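Local structure of putative 4-Hydroxy-2-oxoglutarate aldolase / 2-dehydro-3-deoxyphosphogluconate aldolase (3LM7) at residues Gln79-Met82 and Val83-Ser87; Asp199-Glu202 and Gln203-Ile207; Ala152-Lys155 and Asp156-Gly159; Glu175-Phe178 and Val179-Cys183; Thr239-Asp242 and Ile243-Ile247. The protein is a putative aldolase of the KDGP aldolase family, with a TIM-barrel type of fold in which parallel strands are surrounded by helices. All coordinates share one frame; numbering follows the deposited sequence.

Contact 1 of 5, residues Gln79-Met82 and Val83-Ser87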
loop_
_atom_site.group_PDB
_atom_site.type_symbol
_atom_site.label_atom_id
_atom_site.label_comp_id
_atom_site.label_asym_id
_atom_site.label_seq_id
_atom_site.Cartn_x
_atom_site.Cartn_y
_atom_site.Cartn_z
ATOM N N GLN A 79 18.023 14.609 20.945
ATOM C CA GLN A 79 17.196 15.599 20.231
ATOM C C GLN A 79 15.731 15.185 20.145
ATOM O O GLN A 79 14.879 15.914 19.541
ATOM C CB GLN A 79 17.706 15.721 18.798
ATOM C CG GLN A 79 19.145 16.274 18.739
ATOM C CD GLN A 79 19.223 17.675 19.287
ATOM O OE1 GLN A 79 18.530 18.591 18.810
ATOM N NE2 GLN A 79 20.040 17.851 20.318
ATOM N N SER A 80 15.398 14.034 20.732
ATOM C CA SER A 80 14.016 13.505 20.574
ATOM C C SER A 80 12.880 14.435 21.029
ATOM O O SER A 80 11.899 14.624 20.322
ATOM C CB SER A 80 13.859 12.103 21.208
ATOM O OG SER A 80 12.482 11.683 21.135
ATOM N N VAL A 81 13.023 15.048 22.204
ATOM C CA VAL A 81 11.971 15.933 22.678
ATOM C C VAL A 81 11.912 17.207 21.803
ATOM O O VAL A 81 10.828 17.701 21.467
ATOM C CB VAL A 81 12.230 16.312 24.171
ATOM C CG1 VAL A 81 11.410 17.621 24.610
ATOM C CG2 VAL A 81 11.961 15.058 25.076
HETATM N N MSE A 82 13.054 17.761 21.458
HETATM C CA MSE A 82 13.028 18.956 20.586
HETATM C C MSE A 82 12.381 18.649 19.237
HETATM O O MSE A 82 11.590 19.436 18.746
HETATM C CB MSE A 82 14.432 19.474 20.367
HETATM C CG MSE A 82 14.493 20.940 20.012
HETATM SE SE MSE A 82 16.366 21.281 19.504
HETATM C CE MSE A 82 16.153 23.075 18.935
ATOM N N VAL A 83 12.674 17.479 18.652
ATOM C CA VAL A 83 11.993 17.099 17.386
ATOM C C VAL A 83 10.476 17.037 17.550
ATOM O O VAL A 83 9.738 17.536 16.696
ATOM C CB VAL A 83 12.566 15.783 16.785
ATOM C CG1 VAL A 83 11.665 15.261 15.684
ATOM C CG2 VAL A 83 13.971 16.118 16.185
ATOM N N SER A 84 9.987 16.504 18.676
ATOM C CA SER A 84 8.549 16.457 18.875
ATOM C C SER A 84 7.963 17.875 18.961
ATOM O O SER A 84 6.879 18.137 18.445
ATOM C CB SER A 84 8.175 15.708 20.177
ATOM O OG SER A 84 8.446 14.339 20.013
ATOM N N GLN A 85 8.654 18.763 19.673
ATOM C CA GLN A 85 8.158 20.128 19.768
ATOM C C GLN A 85 8.253 20.908 18.474
ATOM O O GLN A 85 7.313 21.653 18.117
ATOM C CB GLN A 85 8.846 20.850 20.925
ATOM C CG GLN A 85 8.585 20.133 22.272
ATOM C CD GLN A 85 9.511 20.669 23.365
ATOM O OE1 GLN A 85 10.412 21.416 23.079
ATOM N NE2 GLN A 85 9.290 20.264 24.604
ATOM N N ILE A 86 9.382 20.795 17.774
ATOM C CA ILE A 86 9.504 21.423 16.474
ATOM C C ILE A 86 8.394 20.933 15.531
ATOM O O ILE A 86 7.725 21.733 14.830
ATOM C CB ILE A 86 10.841 21.105 15.842
ATOM C CG1 ILE A 86 11.967 21.783 16.601
ATOM C CG2 ILE A 86 10.886 21.527 14.342
ATOM C CD1 ILE A 86 13.388 21.265 16.194
ATOM N N SER A 87 8.201 19.617 15.481
ATOM C CA SER A 87 7.251 19.009 14.486
ATOM C C SER A 87 5.810 19.439 14.733
ATOM O O SER A 87 5.062 19.634 13.799
ATOM C CB SER A 87 7.404 17.470 14.449
ATOM O OG SER A 87 8.746 17.110 14.085
HETATM O O HOH W 1 9.898 12.928 22.134
#
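Gln85 folds back along Val81, one helical turn earlier, and the two side chains run side by side in the same direction. Gln85 CB lies 3.8 Å from Val81 O. Its CG sits anti to the carbonyl carbon (chi1 -60°), which leans it over the same oxygen, with Gln85 CG 3.4 Å from Val81 O. The chain then extends, and the amide carbon CD comes alongside the methyl CG1 of Val81. At the tip, Gln85 NE2 is 3.4 Å from Val81 CG1, a van der Waals contact of amide and methyl and not a polar bond.

On another side of the helix, water 1 joins Ser80 and Ser84: it donates to Ser80 OG at 3.0 Å and lies 2.9 Å from Ser84 OG. Those hydroxyls also bond to Gln97 and Ser105, respectively. Toward helix 50-63, the selenomethionine Met82 meets Ile86 obliquely, CG to CD1 at 4.0 Å. Underneath, Ile86 N donates almost straight to Met82 O at 2.8 Å.

The chemistry is thus divided around the first turns of helix 80-90: hydrocarbon packs toward helix 50-63, while buried serine hydroxyls are satisfied by a shared water and neighbouring polar groups.

Contact 2 of 5, residues Asp199-Glu202 and Gln203-Ile207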
loop_
_atom_site.group_PDB
_atom_site.type_symbol
_atom_site.label_atom_id
_atom_site.label_comp_id
_atom_site.label_asym_id
_atom_site.label_seq_id
_atom_site.Cartn_x
_atom_site.Cartn_y
_atom_site.Cartn_z
ATOM N N ASP A 199 25.789 2.849 -5.447
ATOM C CA ASP A 199 26.043 1.470 -5.960
ATOM C C ASP A 199 25.231 0.380 -5.256
ATOM O O ASP A 199 25.006 -0.700 -5.823
ATOM C CB ASP A 199 27.532 1.162 -5.884
ATOM C CG ASP A 199 28.344 2.002 -6.863
ATOM O OD1 ASP A 199 27.838 2.355 -7.985
ATOM O OD2 ASP A 199 29.502 2.296 -6.495
ATOM N N ASN A 200 24.781 0.631 -4.038
ATOM C CA ASN A 200 23.963 -0.406 -3.338
ATOM C C ASN A 200 22.482 0.004 -3.201
ATOM O O ASN A 200 21.680 -0.759 -2.721
ATOM C CB ASN A 200 24.560 -0.819 -1.985
ATOM C CG ASN A 200 24.637 0.338 -1.007
ATOM O OD1 ASN A 200 23.890 1.316 -1.102
ATOM N ND2 ASN A 200 25.556 0.238 -0.058
ATOM N N PHE A 201 22.154 1.213 -3.670
ATOM C CA PHE A 201 20.818 1.763 -3.513
ATOM C C PHE A 201 19.826 0.891 -4.211
ATOM O O PHE A 201 18.822 0.534 -3.621
ATOM C CB PHE A 201 20.760 3.172 -4.103
ATOM C CG PHE A 201 19.368 3.789 -4.100
ATOM C CD1 PHE A 201 18.887 4.394 -2.946
ATOM C CD2 PHE A 201 18.576 3.774 -5.263
ATOM C CE1 PHE A 201 17.568 5.008 -2.946
ATOM C CE2 PHE A 201 17.290 4.366 -5.296
ATOM C CZ PHE A 201 16.786 4.996 -4.137
ATOM N N GLU A 202 20.051 0.563 -5.501
ATOM C CA GLU A 202 19.051 -0.258 -6.185
ATOM C C GLU A 202 18.769 -1.586 -5.447
ATOM O O GLU A 202 17.607 -1.925 -5.222
ATOM C CB GLU A 202 19.492 -0.585 -7.636
ATOM C CG GLU A 202 18.500 -1.506 -8.330
ATOM C CD GLU A 202 18.814 -1.622 -9.820
ATOM O OE1 GLU A 202 19.650 -0.860 -10.341
ATOM O OE2 GLU A 202 18.200 -2.458 -10.438
ATOM N N GLN A 203 19.819 -2.288 -5.030
ATOM C CA GLN A 203 19.592 -3.575 -4.425
ATOM C C GLN A 203 18.836 -3.405 -3.078
ATOM O O GLN A 203 17.900 -4.122 -2.808
ATOM C CB GLN A 203 20.930 -4.282 -4.209
ATOM C CG GLN A 203 20.729 -5.670 -3.554
ATOM C CD GLN A 203 22.075 -6.357 -3.268
ATOM O OE1 GLN A 203 23.122 -5.850 -3.663
ATOM N NE2 GLN A 203 22.051 -7.450 -2.510
ATOM N N ILE A 204 19.182 -2.390 -2.313
ATOM C CA ILE A 204 18.554 -2.188 -1.028
ATOM C C ILE A 204 17.056 -1.861 -1.150
ATOM O O ILE A 204 16.203 -2.431 -0.430
ATOM C CB ILE A 204 19.349 -1.083 -0.186
ATOM C CG1 ILE A 204 20.631 -1.719 0.399
ATOM C CG2 ILE A 204 18.431 -0.532 0.931
ATOM C CD1 ILE A 204 21.737 -0.708 0.943
ATOM N N VAL A 205 16.731 -0.973 -2.084
ATOM C CA VAL A 205 15.333 -0.700 -2.373
ATOM C C VAL A 205 14.613 -1.892 -3.019
ATOM O O VAL A 205 13.473 -2.182 -2.641
ATOM C CB VAL A 205 15.161 0.593 -3.233
ATOM C CG1 VAL A 205 13.630 0.839 -3.538
ATOM C CG2 VAL A 205 15.809 1.823 -2.483
ATOM N N GLN A 206 15.277 -2.622 -3.909
ATOM C CA GLN A 206 14.605 -3.709 -4.576
ATOM C C GLN A 206 14.206 -4.758 -3.520
ATOM O O GLN A 206 13.180 -5.411 -3.641
ATOM C CB GLN A 206 15.568 -4.375 -5.562
ATOM C CG GLN A 206 14.903 -5.389 -6.511
ATOM C CD GLN A 206 13.933 -4.748 -7.492
ATOM O OE1 GLN A 206 14.341 -3.945 -8.341
ATOM N NE2 GLN A 206 12.657 -5.104 -7.386
ATOM N N ILE A 207 15.076 -4.996 -2.532
ATOM C CA ILE A 207 14.710 -5.976 -1.493
ATOM C C ILE A 207 13.387 -5.630 -0.840
ATOM O O ILE A 207 12.531 -6.497 -0.622
ATOM C CB ILE A 207 15.838 -6.019 -0.427
ATOM C CG1 ILE A 207 16.974 -6.868 -0.969
ATOM C CG2 ILE A 207 15.318 -6.571 0.949
ATOM C CD1 ILE A 207 18.270 -6.676 -0.129
HETATM O O HOH W 2 22.431 -1.912 -6.116
HETATM O O HOH W 3 24.203 -3.631 -4.759
HETATM O O HOH W 4 16.979 -4.396 -9.109
#
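Phe201 and Val205 meet directly one turn apart at the start of helix 201-211. The methyl CG2 of Val205 lies over one face of the ring in a CH-pi contact, 3.8 Å from the Phe201 ring centroid and displaced toward its rim. With Phe201 CG opposite the backbone N (chi1 175°), the ring extends toward the next turn, where it meets that methyl. Beside this pair, Asn200 lies alongside Ile204, whose CD1 is 3.6 Å from Asn200 OD1.

Backbone bonds set the spacing: Val205 N donates to Phe201 O at 3.0 Å, nearly straight at 177°, and Ile204 N donates to Asn200 O, a little less straight. The Asn200 amide is held at both ends, OD1 accepting from Asp197 N and ND2 donating to Gly195 O, which fixes its rotation against the preceding loop. Farther out, waters follow the helix start. Water 2 donates to Asp199 O and accepts from Gln203 N at 2.9 Å, extending the helical bonding by one solvent step; water 3 links Asp199 O to Gln203 OE1. Water 4 donates to Glu202 OE2 at 2.6 Å and also to Gln206 OE1, while Gln206 NE2 bonds to Asp210.

Glu202 OE1 forms a salt bridge with Lys246, and Phe201 packs on Leu240 and Ile243. This turn therefore presents two chemistries to helix 234-247: aromatic packing and a charge pair, which would probably keep Glu202 ionised.

Contact 3 of 5, residues Ala152-Lys155 and Asp156-Gly159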
loop_
_atom_site.group_PDB
_atom_site.type_symbol
_atom_site.label_atom_id
_atom_site.label_comp_id
_atom_site.label_asym_id
_atom_site.label_seq_id
_atom_site.Cartn_x
_atom_site.Cartn_y
_atom_site.Cartn_z
ATOM N N ALA A 152 4.294 -3.931 15.953
ATOM C CA ALA A 152 3.002 -3.710 16.616
ATOM C C ALA A 152 3.118 -2.580 17.674
ATOM O O ALA A 152 2.179 -1.799 17.883
ATOM C CB ALA A 152 2.503 -5.038 17.291
HETATM N N MSE A 153 4.237 -2.550 18.404
HETATM C CA MSE A 153 4.431 -1.443 19.410
HETATM C C MSE A 153 4.509 -0.072 18.706
HETATM O O MSE A 153 3.900 0.914 19.188
HETATM C CB MSE A 153 5.701 -1.680 20.270
HETATM C CG MSE A 153 5.529 -2.905 21.115
HETATM SE SE MSE A 153 7.164 -3.382 22.089
HETATM C CE MSE A 153 7.081 -1.985 23.432
ATOM N N LEU A 154 5.248 0.015 17.595
ATOM C CA LEU A 154 5.295 1.279 16.795
ATOM C C LEU A 154 3.881 1.699 16.366
ATOM O O LEU A 154 3.494 2.881 16.563
ATOM C CB LEU A 154 6.189 1.078 15.572
ATOM C CG LEU A 154 7.687 1.066 15.960
ATOM C CD1 LEU A 154 8.555 0.715 14.798
ATOM C CD2 LEU A 154 8.200 2.445 16.524
ATOM N N LYS A 155 3.084 0.730 15.869
ATOM C CA LYS A 155 1.681 1.058 15.496
ATOM C C LYS A 155 0.892 1.549 16.701
ATOM O O LYS A 155 0.160 2.574 16.615
ATOM C CB LYS A 155 0.956 -0.160 14.905
ATOM C CG LYS A 155 1.450 -0.637 13.483
ATOM C CD LYS A 155 0.579 -1.883 13.088
ATOM C CE LYS A 155 0.788 -2.319 11.657
ATOM N NZ LYS A 155 0.117 -3.624 11.522
ATOM N N ASP A 156 1.028 0.842 17.824
ATOM C CA ASP A 156 0.319 1.233 19.053
ATOM C C ASP A 156 0.718 2.644 19.468
ATOM O O ASP A 156 -0.069 3.369 20.118
ATOM C CB ASP A 156 0.686 0.286 20.218
ATOM C CG ASP A 156 0.033 -1.075 20.103
ATOM O OD1 ASP A 156 -1.035 -1.164 19.459
ATOM O OD2 ASP A 156 0.552 -2.045 20.725
HETATM N N MSE A 157 1.953 3.028 19.165
HETATM C CA MSE A 157 2.421 4.389 19.522
HETATM C C MSE A 157 2.088 5.474 18.475
HETATM O O MSE A 157 2.366 6.612 18.712
HETATM C CB MSE A 157 3.919 4.363 19.890
HETATM C CG MSE A 157 4.121 3.535 21.193
HETATM SE SE MSE A 157 5.950 3.382 21.733
HETATM C CE MSE A 157 6.796 3.000 20.101
ATOM N N GLY A 158 1.418 5.135 17.374
ATOM C CA GLY A 158 1.089 6.169 16.377
ATOM C C GLY A 158 2.151 6.238 15.278
ATOM O O GLY A 158 2.080 7.120 14.405
ATOM N N GLY A 159 3.101 5.311 15.259
ATOM C CA GLY A 159 4.213 5.437 14.279
ATOM C C GLY A 159 3.754 5.010 12.888
ATOM O O GLY A 159 2.741 4.205 12.744
HETATM O O HOH W 5 0.258 3.968 13.676
#
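A Schellman motif ends helix 147-156, with Leu154 and Lys155 offering their carbonyls to the two glycines that carry the chain toward strand 161-164. Gly159 N donates to Leu154 O at 2.8 Å, the long bond of the motif, approaching from above the carbonyl plane. Inside it, Gly158 N donates to Lys155 O at 3.0 Å, from still farther out of plane. Gly158 makes the reversal with a positive phi of 94°; at these backbone angles a beta carbon would press on the Met157 carbonyl oxygen, which accounts for a glycine here.

Leu154 O also receives a weak bond from Met157 N, whose main acceptor is Met153 O at 2.9 Å, the last i to i+4 bond. One residue earlier, Asp156 N bonds to Ala152 O. Water 5 bridges the turn, donating to Gly159 O at 2.7 Å and, at longer range, to Lys155 O.

The surroundings fix the cap in the fold and the dimer. Gly158 O accepts from Arg106 NE, while the extended Lys155 side chain sends NZ to Thr186 O and into a salt bridge with the C-terminal carboxylate of Gln249 of the second subunit.

Apolar contact closes the buried side, where Leu154 and the selenomethionine Met157 both lean on Val102 of helix 102-109. The bend of Met157 about its CG-SE bond (chi3 -44°) turns the terminal methyl inward, and Met157 CE comes to rest 3.9 Å from Leu154 CD2.

Contact 4 of 5, residues Glu175-Phe178 and Val179-Cys183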
loop_
_atom_site.group_PDB
_atom_site.type_symbol
_atom_site.label_atom_id
_atom_site.label_comp_id
_atom_site.label_asym_id
_atom_site.label_seq_id
_atom_site.Cartn_x
_atom_site.Cartn_y
_atom_site.Cartn_z
ATOM N N GLU A 175 19.161 -9.567 8.009
ATOM C CA GLU A 175 18.220 -8.922 8.974
ATOM C C GLU A 175 17.235 -7.958 8.315
ATOM O O GLU A 175 16.054 -7.921 8.665
ATOM C CB GLU A 175 18.946 -8.179 10.090
ATOM C CG GLU A 175 19.702 -9.143 11.069
ATOM C CD GLU A 175 20.556 -8.361 12.043
ATOM O OE1 GLU A 175 19.972 -7.746 12.941
ATOM O OE2 GLU A 175 21.798 -8.329 11.898
ATOM N N TYR A 176 17.752 -7.169 7.375
ATOM C CA TYR A 176 16.965 -6.176 6.648
ATOM C C TYR A 176 15.862 -6.888 5.873
ATOM O O TYR A 176 14.701 -6.430 5.892
ATOM C CB TYR A 176 17.871 -5.333 5.752
ATOM C CG TYR A 176 17.166 -4.434 4.773
ATOM C CD1 TYR A 176 16.316 -3.397 5.222
ATOM C CD2 TYR A 176 17.381 -4.582 3.419
ATOM C CE1 TYR A 176 15.665 -2.560 4.338
ATOM C CE2 TYR A 176 16.730 -3.702 2.456
ATOM C CZ TYR A 176 15.870 -2.727 2.936
ATOM O OH TYR A 176 15.227 -1.863 2.077
ATOM N N ARG A 177 16.200 -8.004 5.238
ATOM C CA ARG A 177 15.252 -8.652 4.379
ATOM C C ARG A 177 14.059 -9.144 5.237
ATOM O O ARG A 177 12.886 -9.070 4.846
ATOM C CB ARG A 177 15.923 -9.836 3.639
ATOM C CG ARG A 177 14.918 -10.478 2.610
ATOM C CD ARG A 177 15.545 -11.643 1.779
ATOM N NE ARG A 177 16.947 -11.370 1.397
ATOM C CZ ARG A 177 18.030 -11.852 2.037
ATOM N NH1 ARG A 177 17.943 -12.694 3.129
ATOM N NH2 ARG A 177 19.222 -11.500 1.579
ATOM N N PHE A 178 14.404 -9.698 6.392
ATOM C CA PHE A 178 13.396 -10.179 7.320
ATOM C C PHE A 178 12.487 -9.032 7.726
ATOM O O PHE A 178 11.271 -9.222 7.789
ATOM C CB PHE A 178 14.061 -10.806 8.562
ATOM C CG PHE A 178 13.071 -11.527 9.461
ATOM C CD1 PHE A 178 12.911 -12.892 9.393
ATOM C CD2 PHE A 178 12.288 -10.796 10.381
ATOM C CE1 PHE A 178 11.948 -13.535 10.253
ATOM C CE2 PHE A 178 11.358 -11.453 11.239
ATOM C CZ PHE A 178 11.195 -12.803 11.178
ATOM N N VAL A 179 13.058 -7.902 8.089
ATOM C CA VAL A 179 12.248 -6.714 8.503
ATOM C C VAL A 179 11.308 -6.294 7.367
ATOM O O VAL A 179 10.132 -5.956 7.617
ATOM C CB VAL A 179 13.161 -5.561 8.923
ATOM C CG1 VAL A 179 12.425 -4.228 9.111
ATOM C CG2 VAL A 179 13.897 -5.929 10.314
ATOM N N ALA A 180 11.853 -6.282 6.144
ATOM C CA ALA A 180 11.069 -5.955 4.959
ATOM C C ALA A 180 9.874 -6.906 4.791
ATOM O O ALA A 180 8.731 -6.461 4.551
ATOM C CB ALA A 180 11.987 -5.945 3.711
ATOM N N GLU A 181 10.094 -8.214 4.966
ATOM C CA GLU A 181 8.959 -9.186 4.822
ATOM C C GLU A 181 7.905 -9.007 5.911
ATOM O O GLU A 181 6.697 -9.067 5.624
ATOM C CB GLU A 181 9.480 -10.619 4.818
ATOM C CG GLU A 181 10.700 -10.648 3.969
ATOM C CD GLU A 181 10.665 -11.618 2.908
ATOM O OE1 GLU A 181 9.654 -11.473 2.131
ATOM O OE2 GLU A 181 11.651 -12.466 2.836
ATOM N N ALA A 182 8.385 -8.669 7.122
ATOM C CA ALA A 182 7.485 -8.428 8.245
ATOM C C ALA A 182 6.690 -7.091 8.046
ATOM O O ALA A 182 5.445 -7.019 8.302
ATOM C CB ALA A 182 8.325 -8.418 9.583
ATOM N N CYS A 183 7.346 -6.065 7.498
ATOM C CA CYS A 183 6.602 -4.817 7.217
ATOM C C CYS A 183 5.527 -5.088 6.155
ATOM O O CYS A 183 4.439 -4.596 6.273
ATOM C CB CYS A 183 7.536 -3.719 6.673
ATOM S SG CYS A 183 8.630 -3.001 8.053
#
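Ala180 N donates to Tyr176 O at 2.9 Å, a near-straight helical bond with an N-H...O angle of 165°. Matching bonds run from Val179 N to Glu175 O, at 3.1 Å, and from Ala182 N to Phe178 O, at 3.0 Å. The methyl CG2 of Val179 rests beside the carbonyl of Glu175, 3.4 Å from Glu175 O.

The Glu181 side chain is placed with some doubt, because its CG is modelled too close to Arg177 O. As modelled, it lies side by side with Arg177 without pairing of charges: Glu181 OE2 comes roughly 3.8 Å from the aliphatic CG of Arg177, whereas Arg177 NE is some 5.6 Å from Glu181 OE2. With Arg177 CG anti to its own amide nitrogen (chi1 -176°) and the chain kinked at chi3, the guanidinium turns back to a salt bridge with Asp174. A bound potassium ion lies about 4 Å from the Glu181 side chain.

The Tyr176 hydroxyl reaches Ile204 O of helix 201-211, and Val179 and Ala180 rest on Leu190. Helix 173-185 thereby serves as the crossover of the beta-alpha-beta unit joining strands 161-164 and 189-192, the architecture expected of a TIM-barrel relative.

Contact 5 of 5, residues Thr239-Asp242 and Ile243-Ile247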
loop_
_atom_site.group_PDB
_atom_site.type_symbol
_atom_site.label_atom_id
_atom_site.label_comp_id
_atom_site.label_asym_id
_atom_site.label_seq_id
_atom_site.Cartn_x
_atom_site.Cartn_y
_atom_site.Cartn_z
ATOM N N THR A 239 20.543 10.661 -10.184
ATOM C CA THR A 239 20.953 9.279 -10.431
ATOM C C THR A 239 20.034 8.348 -9.583
ATOM O O THR A 239 19.572 7.280 -10.037
ATOM C CB THR A 239 22.452 9.056 -10.004
ATOM O OG1 THR A 239 23.292 9.861 -10.835
ATOM C CG2 THR A 239 22.885 7.613 -10.134
ATOM N N LEU A 240 19.780 8.759 -8.341
ATOM C CA LEU A 240 18.816 8.014 -7.494
ATOM C C LEU A 240 17.412 7.969 -8.071
ATOM O O LEU A 240 16.810 6.890 -8.198
ATOM C CB LEU A 240 18.779 8.606 -6.075
ATOM C CG LEU A 240 20.103 8.407 -5.352
ATOM C CD1 LEU A 240 20.191 9.359 -4.073
ATOM C CD2 LEU A 240 20.438 6.932 -4.984
ATOM N N LEU A 241 16.865 9.143 -8.412
ATOM C CA LEU A 241 15.574 9.177 -9.107
ATOM C C LEU A 241 15.503 8.188 -10.295
ATOM O O LEU A 241 14.527 7.413 -10.432
ATOM C CB LEU A 241 15.266 10.605 -9.596
ATOM C CG LEU A 241 13.835 10.774 -10.132
ATOM C CD1 LEU A 241 12.708 10.376 -9.106
ATOM C CD2 LEU A 241 13.649 12.217 -10.712
ATOM N N ASP A 242 16.498 8.248 -11.206
ATOM C CA ASP A 242 16.489 7.362 -12.347
ATOM C C ASP A 242 16.419 5.873 -11.928
ATOM O O ASP A 242 15.725 5.083 -12.581
ATOM C CB ASP A 242 17.730 7.584 -13.232
ATOM C CG ASP A 242 17.700 8.903 -13.983
ATOM O OD1 ASP A 242 16.635 9.505 -14.053
ATOM O OD2 ASP A 242 18.774 9.355 -14.455
ATOM N N ILE A 243 17.139 5.467 -10.876
ATOM C CA ILE A 243 17.006 4.071 -10.389
ATOM C C ILE A 243 15.560 3.803 -9.909
ATOM O O ILE A 243 14.922 2.759 -10.222
ATOM C CB ILE A 243 18.012 3.799 -9.213
ATOM C CG1 ILE A 243 19.451 3.851 -9.764
ATOM C CG2 ILE A 243 17.736 2.423 -8.541
ATOM C CD1 ILE A 243 20.527 3.894 -8.660
ATOM N N VAL A 244 15.020 4.758 -9.153
ATOM C CA VAL A 244 13.651 4.602 -8.653
ATOM C C VAL A 244 12.688 4.385 -9.861
ATOM O O VAL A 244 11.878 3.429 -9.889
ATOM C CB VAL A 244 13.227 5.813 -7.829
ATOM C CG1 VAL A 244 11.713 5.737 -7.516
ATOM C CG2 VAL A 244 14.118 5.898 -6.466
ATOM N N LYS A 245 12.815 5.236 -10.894
ATOM C CA LYS A 245 11.919 5.087 -12.047
ATOM C C LYS A 245 12.103 3.759 -12.759
ATOM O O LYS A 245 11.153 3.204 -13.370
ATOM C CB LYS A 245 12.172 6.222 -13.071
ATOM C CG LYS A 245 11.669 7.534 -12.578
ATOM C CD LYS A 245 11.990 8.637 -13.612
ATOM C CE LYS A 245 11.385 9.944 -13.130
ATOM N NZ LYS A 245 11.475 10.971 -14.231
ATOM N N LYS A 246 13.327 3.234 -12.698
ATOM C CA LYS A 246 13.624 1.931 -13.331
ATOM C C LYS A 246 12.928 0.830 -12.571
ATOM O O LYS A 246 12.344 -0.095 -13.183
ATOM C CB LYS A 246 15.168 1.647 -13.376
ATOM C CG LYS A 246 15.524 0.372 -14.161
ATOM C CD LYS A 246 17.044 0.124 -14.292
ATOM C CE LYS A 246 17.670 -0.077 -12.919
ATOM N NZ LYS A 246 19.137 -0.372 -12.997
ATOM N N ILE A 247 13.011 0.879 -11.244
ATOM C CA ILE A 247 12.582 -0.313 -10.486
ATOM C C ILE A 247 11.152 -0.255 -9.968
ATOM O O ILE A 247 10.551 -1.313 -9.636
ATOM C CB ILE A 247 13.591 -0.683 -9.331
ATOM C CG1 ILE A 247 13.576 0.407 -8.268
ATOM C CG2 ILE A 247 15.028 -0.921 -9.905
ATOM C CD1 ILE A 247 14.536 0.094 -7.114
HETATM O O HOH W 6 14.852 11.119 -14.003
#
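The carboxylate of Asp242 is the flat group here, and it communicates with Lys245 through water 6. OD1 accepts a hydrogen bond from that water, although the modelled 2.4 Å between Asp242 OD1 and the water is so short that its exact place is doubtful. The same water accepts only a weak bond from Lys245 NZ, at 3.4 Å. No direct pairing occurs, since Asp242 OD1 and Lys245 NZ stand 5.4 Å apart. The second oxygen, OD2, forms a salt bridge with Lys238 one turn back, while Lys245 NZ pairs with Glu35.

Below the charges, the Lys245 chain crosses Leu241, its CE equally close, at 4.0 Å, to Leu241 CG and CD2. Lys245 CG lies anti to the carbonyl carbon (chi1 -72°), and the rest of the chain is fully extended, which carries the methylenes back over the leucine. Lys245 N meanwhile donates to Leu241 O at 2.8 Å. Ile243 leans its CG1 over Thr239 O, 3.4 Å away, and Val244 packs on Leu17 of strand 17-20.

Lys245 thus spends its hydrocarbon on a buried leucine and its charge on an acid beyond the helix. With basic groups around it, the Asp242 carboxylate would probably remain ionised.

From the N terminus the order is contact 1, contact 3, contact 4, contact 2 and contact 5. Each closes only a local turn, in a helix or, for contact 3, at a helix end, so they follow in series, none nesting or crossing. Contact 1 opens helix 80-90, and contact 3, about 10 Å from contact 1 at nearest atoms, ends helix 147-156. Contact 4, about 7 Å from contact 3 at nearest atoms, lies in helix 173-185. Contact 2 touches both contact 4 and contact 5, linking helices 173-185, 201-211 and 234-247. Contact 5, in the last helix, lies on the opposite side of the chain's centre from contacts 1 and 3.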